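Local coordinates for protein phosphoribosylformylglycinamidine synthase 2 (Thermus thermophilus, PDB 3VIU) that belongs to the AIR synthase related (PurM-like) family and carries bound adenosine-5'-diphosphate and a magnesium ion in this model, at residues K187-R195 / E271-G279; E255-T266 / L300-V311. All coordinates share one frame; numbering follows the deposited sequence.

Overall arrangement
Segment 271-279 and both segments of interaction 2 fall in the AIR synthase related C-terminal region, roughly 194-347, while 187-195 is the loop between strands 172-182 and 196-201. The contact centres are 14 Å apart, and the segments alternate along the chain: 187-195, 255-266, 271-279, 300-311. Interaction 2 pairs strand 254-259, outermost on its side of a seven-stranded mixed sheet, with its antiparallel neighbour 307-312. It also takes in the first part of helix 264-275, and interaction 1 sets the far end of that helix against the loop. Leu-272 touches Val-309 and Val-311, and Arg-188 bonds through its backbone to Val-257. Loop, helix and sheet edge thus form one assembly, and Asp-259 carries it to the bound ADP.

Interaction 1 of 2, residues K187-R195 / E271-G279; sequences KRSRASLGR and ELAHKSGLG
Ala-191 and Ser-276 make the one hydrogen bond across this contact: the Ala-191 N-H reaches Ser-276 OG at 2.9 Å, with a rather bent N-H...O angle of 130°. The hydroxyl passes its own proton back into the helix, where Ser-276 OG lies 2.7 Å from Leu-272 O. That second bond is possible because OG sits beside its own backbone N (chi1 -59°), turned back along the last helical turn. The helix stops directly afterwards in a Schellman motif at Gly-277, whose positive phi swings the chain round and sends Leu-278 back toward the loop.

The packing is tightest around these two bonds. Leu-272 sets one branch against the loop, its CD1 only 3.3 Å from Ser-189 O, and the same methyl of Leu-272 meets Ala-191 CB at 4.0 Å. Beyond the helix end the contact is looser: Leu-278 CD2 lies 3.7 Å from the backbone N of Leu-193, the exposed residue of the contact.

Arg-190 and Lys-275 form a partly exposed rim, their chains crossing at about a right angle. The arginine bends at chi2 (-69°), which brings one guanidinium face over Lys-275 CB, nearer the rim of the group than its middle. Although Arg-190 NE comes to 3.4 Å from Lys-275 O, the angle is too poor for a hydrogen bond. A weak bond from NH1 to Ser-189 O folds the group back on its own chain, while its salt bridge is with Glu-67, a residue of the ADP pocket.

The side chain of Lys-275 touches Glu-67 as well, and its NZ stays 6.3 Å from Arg-190 NH1. The Glu-67 carboxylate probably offsets the positive charge gathered here, and one serine hydroxyl ties the loop to the helix end.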
loop_
_atom_site.group_PDB
_atom_site.type_symbol
_atom_site.label_atom_id
_atom_site.label_comp_id
_atom_site.label_asym_id
_atom_site.label_seq_id
_atom_site.Cartn_x
_atom_site.Cartn_y
_atom_site.Cartn_z
ATOM N N LYS A 187 -3.178 -10.420 18.697
ATOM C CA LYS A 187 -3.612 -11.773 18.357
ATOM C C LYS A 187 -3.254 -12.148 16.917
ATOM O O LYS A 187 -3.065 -11.284 16.061
ATOM C CB LYS A 187 -5.125 -11.923 18.567
ATOM C CG LYS A 187 -5.988 -11.132 17.591
ATOM C CD LYS A 187 -7.474 -11.328 17.888
ATOM C CE LYS A 187 -8.351 -10.406 17.037
ATOM N NZ LYS A 187 -9.785 -10.462 17.443
ATOM N N ARG A 188 -3.169 -13.449 16.661
ATOM C CA ARG A 188 -2.827 -13.965 15.340
ATOM C C ARG A 188 -3.812 -15.048 14.889
ATOM O O ARG A 188 -4.973 -15.061 15.298
ATOM C CB ARG A 188 -1.397 -14.527 15.349
ATOM C CG ARG A 188 -1.141 -15.584 16.424
ATOM C CD ARG A 188 -1.077 -14.965 17.817
ATOM N NE ARG A 188 -1.429 -15.919 18.867
ATOM C CZ ARG A 188 -0.701 -16.981 19.205
ATOM N NH1 ARG A 188 0.439 -17.238 18.576
ATOM N NH2 ARG A 188 -1.116 -17.787 20.177
ATOM N N SER A 189 -3.340 -15.955 14.042
ATOM C CA SER A 189 -4.175 -17.033 13.530
ATOM C C SER A 189 -3.739 -18.364 14.140
ATOM O O SER A 189 -3.194 -19.226 13.449
ATOM C CB SER A 189 -4.060 -17.089 12.001
ATOM O OG SER A 189 -4.967 -18.023 11.441
ATOM N N ARG A 190 -3.976 -18.521 15.440
ATOM C CA ARG A 190 -3.613 -19.744 16.138
ATOM C C ARG A 190 -4.810 -20.411 16.802
ATOM O O ARG A 190 -5.795 -19.756 17.144
ATOM C CB ARG A 190 -2.547 -19.455 17.189
ATOM C CG ARG A 190 -1.206 -19.041 16.613
ATOM C CD ARG A 190 -0.517 -20.190 15.893
ATOM N NE ARG A 190 0.779 -19.785 15.351
ATOM C CZ ARG A 190 0.945 -18.856 14.410
ATOM N NH1 ARG A 190 -0.103 -18.225 13.895
ATOM N NH2 ARG A 190 2.166 -18.557 13.983
ATOM N N ALA A 191 -4.714 -21.722 16.981
ATOM C CA ALA A 191 -5.775 -22.498 17.604
ATOM C C ALA A 191 -5.166 -23.683 18.341
ATOM O O ALA A 191 -4.236 -24.317 17.845
ATOM C CB ALA A 191 -6.752 -22.989 16.540
ATOM N N SER A 192 -5.680 -23.979 19.529
ATOM C CA SER A 192 -5.172 -25.103 20.313
ATOM C C SER A 192 -5.999 -26.345 20.025
ATOM O O SER A 192 -7.073 -26.270 19.429
ATOM C CB SER A 192 -5.202 -24.782 21.812
ATOM O OG SER A 192 -6.510 -24.445 22.242
ATOM N N LEU A 193 -5.500 -27.495 20.445
ATOM C CA LEU A 193 -6.215 -28.730 20.190
ATOM C C LEU A 193 -7.498 -28.850 20.999
ATOM O O LEU A 193 -7.543 -28.461 22.161
ATOM C CB LEU A 193 -5.309 -29.926 20.468
ATOM C CG LEU A 193 -5.909 -31.286 20.117
ATOM C CD1 LEU A 193 -6.556 -31.246 18.727
ATOM C CD2 LEU A 193 -4.809 -32.326 20.189
ATOM N N GLY A 194 -8.543 -29.376 20.369
ATOM C CA GLY A 194 -9.814 -29.561 21.053
ATOM C C GLY A 194 -10.706 -28.342 21.156
ATOM O O GLY A 194 -11.577 -28.277 22.018
ATOM N N ARG A 195 -10.509 -27.380 20.266
ATOM C CA ARG A 195 -11.297 -26.157 20.288
ATOM C C ARG A 195 -12.314 -26.091 19.160
ATOM O O ARG A 195 -12.101 -26.637 18.080
ATOM C CB ARG A 195 -10.372 -24.944 20.168
ATOM C CG ARG A 195 -9.187 -24.969 21.109
ATOM C CD ARG A 195 -9.667 -25.034 22.543
ATOM N NE ARG A 195 -10.606 -23.956 22.802
ATOM C CZ ARG A 195 -11.731 -24.102 23.484
ATOM N NH1 ARG A 195 -12.053 -25.284 23.979
ATOM N NH2 ARG A 195 -12.540 -23.068 23.653
ATOM N N GLU A 271 -5.284 -22.765 6.549
ATOM C CA GLU A 271 -4.207 -21.858 6.917
ATOM C C GLU A 271 -4.119 -21.866 8.439
ATOM O O GLU A 271 -3.057 -22.109 9.015
ATOM C CB GLU A 271 -4.529 -20.450 6.426
ATOM C CG GLU A 271 -3.332 -19.619 6.011
ATOM C CD GLU A 271 -3.753 -18.329 5.313
ATOM O OE1 GLU A 271 -3.965 -17.304 6.004
ATOM O OE2 GLU A 271 -3.893 -18.355 4.070
ATOM N N LEU A 272 -5.253 -21.605 9.083
ATOM C CA LEU A 272 -5.331 -21.581 10.538
ATOM C C LEU A 272 -4.832 -22.894 11.132
ATOM O O LEU A 272 -4.092 -22.897 12.120
ATOM C CB LEU A 272 -6.774 -21.324 10.984
ATOM C CG LEU A 272 -7.100 -21.461 12.472
ATOM C CD1 LEU A 272 -6.117 -20.656 13.313
ATOM C CD2 LEU A 272 -8.528 -20.993 12.714
ATOM N N ALA A 273 -5.233 -24.003 10.517
ATOM C CA ALA A 273 -4.839 -25.324 10.978
ATOM C C ALA A 273 -3.342 -25.551 10.793
ATOM O O ALA A 273 -2.652 -26.023 11.700
ATOM C CB ALA A 273 -5.618 -26.384 10.226
ATOM N N HIS A 274 -2.846 -25.206 9.613
ATOM C CA HIS A 274 -1.440 -25.384 9.294
ATOM C C HIS A 274 -0.492 -24.618 10.231
ATOM O O HIS A 274 0.506 -25.172 10.700
ATOM C CB HIS A 274 -1.196 -24.969 7.847
ATOM C CG HIS A 274 0.185 -25.266 7.361
ATOM N ND1 HIS A 274 0.679 -26.551 7.271
ATOM C CD2 HIS A 274 1.185 -24.447 6.959
ATOM C CE1 HIS A 274 1.925 -26.509 6.836
ATOM N NE2 HIS A 274 2.257 -25.245 6.639
ATOM N N LYS A 275 -0.806 -23.353 10.502
ATOM C CA LYS A 275 0.015 -22.525 11.385
ATOM C C LYS A 275 -0.053 -23.015 12.822
ATOM O O LYS A 275 0.827 -22.717 13.627
ATOM C CB LYS A 275 -0.447 -21.060 11.347
ATOM C CG LYS A 275 -0.447 -20.426 9.961
ATOM C CD LYS A 275 -0.732 -18.930 10.020
ATOM C CE LYS A 275 -1.035 -18.370 8.630
ATOM N NZ LYS A 275 -0.060 -18.849 7.614
ATOM N N SER A 276 -1.106 -23.759 13.142
ATOM C CA SER A 276 -1.297 -24.272 14.495
ATOM C C SER A 276 -0.699 -25.662 14.680
ATOM O O SER A 276 -0.729 -26.219 15.776
ATOM C CB SER A 276 -2.790 -24.304 14.837
ATOM O OG SER A 276 -3.364 -23.013 14.750
ATOM N N GLY A 277 -0.175 -26.225 13.598
ATOM C CA GLY A 277 0.432 -27.541 13.670
ATOM C C GLY A 277 -0.536 -28.683 13.887
ATOM O O GLY A 277 -0.143 -29.756 14.336
ATOM N N LEU A 278 -1.806 -28.457 13.587
ATOM C CA LEU A 278 -2.819 -29.498 13.742
ATOM C C LEU A 278 -3.802 -29.400 12.584
ATOM O O LEU A 278 -3.564 -28.661 11.626
ATOM C CB LEU A 278 -3.541 -29.358 15.093
ATOM C CG LEU A 278 -3.957 -27.950 15.515
ATOM C CD1 LEU A 278 -5.001 -27.433 14.530
ATOM C CD2 LEU A 278 -4.496 -27.955 16.953
ATOM N N GLY A 279 -4.900 -30.143 12.668
ATOM C CA GLY A 279 -5.876 -30.112 11.599
ATOM C C GLY A 279 -7.226 -29.579 12.024
ATOM O O GLY A 279 -7.466 -29.305 13.200
#

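Interaction 2 of 2, residues E255-T266 / L300-V311; sequences EGVQDMGAAGLT and LLSESQERMVLV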
loop_
_atom_site.group_PDB
_atom_site.type_symbol
_atom_site.label_atom_id
_atom_site.label_comp_id
_atom_site.label_asym_id
_atom_site.label_seq_id
_atom_site.Cartn_x
_atom_site.Cartn_y
_atom_site.Cartn_z
ATOM N N GLU A 255 -8.210 -17.050 20.844
ATOM C CA GLU A 255 -6.805 -17.411 20.722
ATOM C C GLU A 255 -6.388 -17.342 19.256
ATOM O O GLU A 255 -5.208 -17.441 18.924
ATOM C CB GLU A 255 -6.566 -18.823 21.272
ATOM C CG GLU A 255 -7.525 -19.874 20.745
ATOM C CD GLU A 255 -7.223 -21.257 21.288
ATOM O OE1 GLU A 255 -7.150 -21.412 22.524
ATOM O OE2 GLU A 255 -7.059 -22.192 20.478
ATOM N N GLY A 256 -7.372 -17.162 18.385
ATOM C CA GLY A 256 -7.096 -17.072 16.966
ATOM C C GLY A 256 -8.275 -16.506 16.197
ATOM O O GLY A 256 -9.431 -16.828 16.489
ATOM N N VAL A 257 -7.982 -15.655 15.218
ATOM C CA VAL A 257 -9.008 -15.038 14.391
ATOM C C VAL A 257 -8.528 -15.026 12.951
ATOM O O VAL A 257 -7.390 -14.653 12.666
ATOM C CB VAL A 257 -9.280 -13.587 14.814
ATOM C CG1 VAL A 257 -10.416 -13.026 13.985
ATOM C CG2 VAL A 257 -9.605 -13.517 16.294
ATOM N N GLN A 258 -9.403 -15.440 12.042
ATOM C CA GLN A 258 -9.075 -15.489 10.628
ATOM C C GLN A 258 -10.185 -14.880 9.799
ATOM O O GLN A 258 -11.368 -15.116 10.053
ATOM C CB GLN A 258 -8.869 -16.937 10.176
ATOM C CG GLN A 258 -7.429 -17.344 10.042
ATOM C CD GLN A 258 -6.665 -16.415 9.125
ATOM O OE1 GLN A 258 -6.983 -16.286 7.945
ATOM N NE2 GLN A 258 -5.658 -15.754 9.667
ATOM N N ASP A 259 -9.809 -14.082 8.811
ATOM C CA ASP A 259 -10.803 -13.495 7.936
ATOM C C ASP A 259 -10.894 -14.429 6.752
ATOM O O ASP A 259 -9.977 -15.207 6.481
ATOM C CB ASP A 259 -10.385 -12.100 7.461
ATOM C CG ASP A 259 -9.001 -12.083 6.851
ATOM O OD1 ASP A 259 -8.027 -12.337 7.594
ATOM O OD2 ASP A 259 -8.885 -11.816 5.636
HETATM N N MSE A 260 -12.012 -14.362 6.053
HETATM C CA MSE A 260 -12.194 -15.201 4.894
HETATM C C MSE A 260 -12.117 -14.335 3.653
HETATM O O MSE A 260 -12.804 -13.320 3.540
HETATM C CB MSE A 260 -13.530 -15.930 4.994
HETATM C CG MSE A 260 -13.562 -16.866 6.188
HETATM SE SE MSE A 260 -15.140 -17.934 6.281
HETATM C CE MSE A 260 -15.199 -18.507 4.448
ATOM N N GLY A 261 -11.241 -14.724 2.739
ATOM C CA GLY A 261 -11.083 -13.971 1.516
ATOM C C GLY A 261 -10.997 -14.935 0.364
ATOM O O GLY A 261 -11.887 -15.759 0.163
ATOM N N ALA A 262 -9.915 -14.836 -0.392
ATOM C CA ALA A 262 -9.706 -15.714 -1.525
ATOM C C ALA A 262 -9.695 -17.153 -1.021
ATOM O O ALA A 262 -8.979 -17.472 -0.071
ATOM C CB ALA A 262 -8.381 -15.379 -2.198
ATOM N N ALA A 263 -10.499 -18.005 -1.653
ATOM C CA ALA A 263 -10.581 -19.418 -1.290
ATOM C C ALA A 263 -11.437 -19.647 -0.042
ATOM O O ALA A 263 -11.454 -20.744 0.517
ATOM C CB ALA A 263 -9.172 -19.990 -1.089
ATOM N N GLY A 264 -12.138 -18.598 0.378
ATOM C CA GLY A 264 -13.015 -18.654 1.539
ATOM C C GLY A 264 -12.663 -19.565 2.709
ATOM O O GLY A 264 -11.583 -19.474 3.297
ATOM N N LEU A 265 -13.605 -20.439 3.052
ATOM C CA LEU A 265 -13.451 -21.380 4.156
ATOM C C LEU A 265 -12.227 -22.270 4.014
ATOM O O LEU A 265 -11.527 -22.530 4.987
ATOM C CB LEU A 265 -14.701 -22.256 4.271
ATOM C CG LEU A 265 -15.965 -21.637 4.862
ATOM C CD1 LEU A 265 -17.165 -22.510 4.554
ATOM C CD2 LEU A 265 -15.784 -21.474 6.355
ATOM N N THR A 266 -11.971 -22.736 2.799
ATOM C CA THR A 266 -10.823 -23.592 2.561
ATOM C C THR A 266 -9.512 -22.941 3.015
ATOM O O THR A 266 -8.779 -23.525 3.811
ATOM C CB THR A 266 -10.720 -23.967 1.075
ATOM O OG1 THR A 266 -11.900 -24.680 0.682
ATOM C CG2 THR A 266 -9.501 -24.839 0.829
ATOM N N LEU A 300 -17.354 -24.543 0.077
ATOM C CA LEU A 300 -15.923 -24.502 0.368
ATOM C C LEU A 300 -15.141 -23.390 -0.326
ATOM O O LEU A 300 -14.220 -22.817 0.258
ATOM C CB LEU A 300 -15.280 -25.845 0.016
ATOM C CG LEU A 300 -15.555 -27.033 0.942
ATOM C CD1 LEU A 300 -15.146 -28.314 0.252
ATOM C CD2 LEU A 300 -14.788 -26.859 2.234
ATOM N N LEU A 301 -15.506 -23.072 -1.562
ATOM C CA LEU A 301 -14.769 -22.059 -2.301
ATOM C C LEU A 301 -15.428 -20.698 -2.450
ATOM O O LEU A 301 -14.873 -19.803 -3.083
ATOM C CB LEU A 301 -14.391 -22.625 -3.671
ATOM C CG LEU A 301 -13.612 -23.940 -3.535
ATOM C CD1 LEU A 301 -13.102 -24.408 -4.881
ATOM C CD2 LEU A 301 -12.460 -23.724 -2.578
ATOM N N SER A 302 -16.612 -20.532 -1.875
ATOM C CA SER A 302 -17.282 -19.248 -1.954
ATOM C C SER A 302 -16.385 -18.200 -1.324
ATOM O O SER A 302 -15.692 -18.472 -0.343
ATOM C CB SER A 302 -18.596 -19.267 -1.187
ATOM O OG SER A 302 -19.079 -17.946 -1.016
ATOM N N GLU A 303 -16.401 -17.000 -1.885
ATOM C CA GLU A 303 -15.603 -15.913 -1.343
ATOM C C GLU A 303 -16.544 -14.783 -0.963
ATOM O O GLU A 303 -16.252 -13.615 -1.205
ATOM C CB GLU A 303 -14.576 -15.446 -2.376
ATOM C CG GLU A 303 -13.588 -16.544 -2.743
ATOM C CD GLU A 303 -12.581 -16.124 -3.797
ATOM O OE1 GLU A 303 -11.688 -16.945 -4.117
ATOM O OE2 GLU A 303 -12.684 -14.982 -4.301
ATOM N N SER A 304 -17.682 -15.144 -0.376
ATOM C CA SER A 304 -18.666 -14.151 0.042
ATOM C C SER A 304 -18.014 -13.197 1.031
ATOM O O SER A 304 -17.215 -13.616 1.860
ATOM C CB SER A 304 -19.875 -14.834 0.677
ATOM O OG SER A 304 -20.540 -15.650 -0.275
ATOM N N GLN A 305 -18.359 -11.917 0.926
ATOM C CA GLN A 305 -17.799 -10.874 1.780
ATOM C C GLN A 305 -18.269 -10.911 3.227
ATOM O O GLN A 305 -19.220 -11.616 3.574
ATOM C CB GLN A 305 -18.112 -9.493 1.201
ATOM C CG GLN A 305 -17.630 -9.273 -0.221
ATOM C CD GLN A 305 -16.125 -9.332 -0.342
ATOM O OE1 GLN A 305 -15.406 -8.626 0.360
ATOM N NE2 GLN A 305 -15.642 -10.174 -1.242
ATOM N N GLU A 306 -17.587 -10.113 4.047
ATOM C CA GLU A 306 -17.839 -9.979 5.481
ATOM C C GLU A 306 -18.084 -11.269 6.256
ATOM O O GLU A 306 -19.083 -11.400 6.968
ATOM C CB GLU A 306 -18.983 -8.988 5.762
ATOM C CG GLU A 306 -19.908 -8.709 4.608
ATOM C CD GLU A 306 -19.377 -7.657 3.645
ATOM O OE1 GLU A 306 -19.964 -7.538 2.552
ATOM O OE2 GLU A 306 -18.396 -6.950 3.969
ATOM N N ARG A 307 -17.163 -12.217 6.117
ATOM C CA ARG A 307 -17.244 -13.482 6.840
ATOM C C ARG A 307 -16.000 -13.562 7.719
ATOM O O ARG A 307 -14.915 -13.134 7.315
ATOM C CB ARG A 307 -17.310 -14.668 5.879
ATOM C CG ARG A 307 -18.678 -14.871 5.254
ATOM C CD ARG A 307 -18.680 -16.131 4.425
ATOM N NE ARG A 307 -17.644 -16.080 3.399
ATOM C CZ ARG A 307 -17.248 -17.128 2.681
ATOM N NH1 ARG A 307 -17.802 -18.319 2.876
ATOM N NH2 ARG A 307 -16.291 -16.982 1.777
HETATM N N MSE A 308 -16.160 -14.113 8.917
HETATM C CA MSE A 308 -15.058 -14.182 9.865
HETATM C C MSE A 308 -15.004 -15.505 10.636
HETATM O O MSE A 308 -16.032 -16.051 11.040
HETATM C CB MSE A 308 -15.200 -13.018 10.856
HETATM C CG MSE A 308 -13.920 -12.589 11.544
HETATM SE SE MSE A 308 -12.795 -11.516 10.368
HETATM C CE MSE A 308 -13.324 -9.740 10.957
ATOM N N VAL A 309 -13.791 -16.007 10.843
ATOM C CA VAL A 309 -13.565 -17.236 11.594
ATOM C C VAL A 309 -12.982 -16.857 12.964
ATOM O O VAL A 309 -12.046 -16.059 13.036
ATOM C CB VAL A 309 -12.560 -18.156 10.858
ATOM C CG1 VAL A 309 -12.098 -19.269 11.774
ATOM C CG2 VAL A 309 -13.214 -18.746 9.621
ATOM N N LEU A 310 -13.538 -17.406 14.043
ATOM C CA LEU A 310 -13.024 -17.108 15.380
ATOM C C LEU A 310 -12.880 -18.360 16.243
ATOM O O LEU A 310 -13.727 -19.253 16.211
ATOM C CB LEU A 310 -13.917 -16.086 16.093
ATOM C CG LEU A 310 -14.153 -14.761 15.363
ATOM C CD1 LEU A 310 -15.324 -14.923 14.420
ATOM C CD2 LEU A 310 -14.441 -13.657 16.351
ATOM N N VAL A 311 -11.799 -18.412 17.014
ATOM C CA VAL A 311 -11.508 -19.545 17.887
ATOM C C VAL A 311 -11.535 -19.068 19.325
ATOM O O VAL A 311 -10.591 -18.429 19.796
ATOM C CB VAL A 311 -10.100 -20.127 17.603
ATOM C CG1 VAL A 311 -9.849 -21.352 18.473
ATOM C CG2 VAL A 311 -9.965 -20.475 16.127
HETATM O O HOH W 1 -15.435 -12.321 3.882
HETATM O O HOH W 2 -16.227 -20.351 1.554
#
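Met-260, a selenomethionine next to Asp-259, leans over Arg-307 and Val-309. Its SE lies 3.9 Å from Arg-307 CB, and its chain runs at about a right angle to Val-309, whose CG2 it meets through CG and SE. The backbones here are joined by a weak bond from Met-260 N to Arg-307 O.

Arg-307 is buried, and its polar atoms are well supplied. Its NH2 donates to Ser-302 O at 2.7 Å and its NE to Ser-304 O at 2.9 Å, both from above the carbonyl planes. NH1 is bonded to Thr-204 and to water 2, which lies at the guanidinium edge and also accepts from Leu-265 N. The arginine therefore braces the loop 302-304 directly, and through water 2 it is linked to Leu-265. Nearby, Glu-303 OE1 accepts from Ala-263 N at 2.9 Å in the turn 261-264 that leads into helix 264-275.

At the other end, Val-311 sets CG1 anti to its backbone N (chi1 -177°), with CG1 3.6 Å from Glu-255 CG, while Glu-255 N donates to Val-311 O at 2.9 Å. Between the two ends, Gln-258 and Val-309 form a hydrogen-bonded antiparallel pair. This is the sheet edge of an AIR synthase related C-terminal domain, and beside Met-260 it carries Asp-259 of the ADP pocket.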